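Side-chain contact in serine protease (Nocardiopsis alba, PDB 2OUA), which probably cleaves proteins as a secreted, acid-resistant serine endopeptidase of the chymotrypsin-like S1 family: residues E174-P177 with M178-S181. Numbering follows the deposited sequence.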
loop_
_atom_site.group_PDB
_atom_site.type_symbol
_atom_site.label_atom_id
_atom_site.label_comp_id
_atom_site.label_asym_id
_atom_site.label_seq_id
_atom_site.Cartn_x
_atom_site.Cartn_y
_atom_site.Cartn_z
ATOM N N GLU A 174 0.010 8.069 3.259
ATOM C CA GLU A 174 1.332 8.011 3.875
ATOM C C GLU A 174 1.420 6.833 4.834
ATOM O O GLU A 174 0.463 6.539 5.559
ATOM C CB GLU A 174 1.628 9.311 4.628
ATOM C CG GLU A 174 1.852 10.533 3.737
ATOM C CD GLU A 174 3.214 10.543 3.060
ATOM O OE1 GLU A 174 4.119 9.803 3.507
ATOM O OE2 GLU A 174 3.390 11.313 2.088
ATOM N N VAL A 175 2.571 6.170 4.853
ATOM C CA VAL A 175 2.739 5.007 5.715
ATOM C C VAL A 175 3.020 5.339 7.181
ATOM O O VAL A 175 2.507 4.671 8.077
ATOM C CB VAL A 175 3.864 4.075 5.183
ATOM C CG1 VAL A 175 5.231 4.723 5.389
ATOM C CG2 VAL A 175 3.790 2.720 5.887
ATOM N N ASN A 176 3.815 6.371 7.438
ATOM C CA ASN A 176 4.148 6.708 8.818
ATOM C C ASN A 176 2.956 6.973 9.726
ATOM O O ASN A 176 2.963 6.566 10.887
ATOM C CB ASN A 176 5.138 7.874 8.863
ATOM C CG ASN A 176 6.539 7.440 8.481
ATOM O OD1 ASN A 176 6.878 6.262 8.597
ATOM N ND2 ASN A 176 7.368 8.383 8.038
ATOM N N PRO A 177 1.920 7.665 9.223
ATOM C CA PRO A 177 0.768 7.913 10.091
ATOM C C PRO A 177 0.132 6.605 10.576
ATOM O O PRO A 177 -0.422 6.549 11.677
ATOM C CB PRO A 177 -0.166 8.720 9.197
ATOM C CG PRO A 177 0.801 9.520 8.363
ATOM C CD PRO A 177 1.834 8.472 7.992
ATOM N N MET A 178 0.209 5.559 9.756
ATOM C CA MET A 178 -0.358 4.266 10.129
ATOM C C MET A 178 0.538 3.582 11.160
ATOM O O MET A 178 0.053 3.056 12.161
ATOM C CB MET A 178 -0.502 3.349 8.905
ATOM C CG MET A 178 -1.484 3.839 7.850
ATOM S SD MET A 178 -1.809 2.598 6.563
ATOM C CE MET A 178 -0.440 2.884 5.455
ATOM N N LEU A 179 1.842 3.585 10.906
ATOM C CA LEU A 179 2.794 2.963 11.815
ATOM C C LEU A 179 2.705 3.614 13.189
ATOM O O LEU A 179 2.718 2.933 14.214
ATOM C CB LEU A 179 4.219 3.109 11.278
ATOM C CG LEU A 179 4.468 2.541 9.877
ATOM C CD1 LEU A 179 5.891 2.848 9.435
ATOM C CD2 LEU A 179 4.215 1.047 9.886
ATOM N N ASN A 180 2.610 4.939 13.201
ATOM C CA ASN A 180 2.535 5.677 14.455
ATOM C C ASN A 180 1.206 5.497 15.183
ATOM O O ASN A 180 1.177 5.064 16.333
ATOM C CB ASN A 180 2.795 7.167 14.213
ATOM C CG ASN A 180 4.189 7.438 13.672
ATOM O OD1 ASN A 180 5.164 6.835 14.119
ATOM N ND2 ASN A 180 4.292 8.357 12.718
ATOM N N SER A 181 0.108 5.828 14.510
ATOM C CA SER A 181 -1.217 5.723 15.115
ATOM C C SER A 181 -1.586 4.326 15.600
ATOM O O SER A 181 -2.163 4.170 16.679
ATOM C CB SER A 181 -2.285 6.202 14.129
ATOM O OG SER A 181 -2.150 7.586 13.863
#
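V175 and M178 meet where the chain enters a short helix, both side chains buried, and the methionine folds back along the chain until its methyl CE lies 3.8 Å from V175 CA. The bend at chi3 (-84°) turns CE back toward the start of the turn, close to V175 CG2 and, at 3.8 Å, to E174 O. The same methyl, V175 CG2, also packs against L179, 4.1 Å from its CG; a chi1 of 71° on CG1 sets CG2 anti to the backbone N and thereby turns it to the M178 and L179 side. The V175 and L179 side chains pass at a slant. L179 CD1 also reaches N176 OD1 (3.7 Å), an apolar methyl beside an amide oxygen. V175 O accepts a nearly straight bond from L179 N (3.1 Å, 166°) and a weak, bent i+3 bond from M178 N; L179 N, N180 N and S181 N each bind the carbonyl four residues back, those of V175, N176 and P177. This short helix, 176-181, follows strand 167-174 of the C-terminal barrel and leads the chain back across to the N-terminal one, the closing connection of the double-barrel chymotrypsin fold. P177 sits in the first turn, where its missing N-H costs no helical hydrogen bond. On the outer side, N180 ND2 lies 2.9 Å from N176 O, but at an angle too poor for a hydrogen bond. Further out, N176 OD1 bonds to S91 OG, and S91 also touches V175 and L179, tying the turn to a neighbouring loop. The end of the E174 side chain leads away from the helix, its OE2 held by T132 OG1 and by a salt bridge to R117.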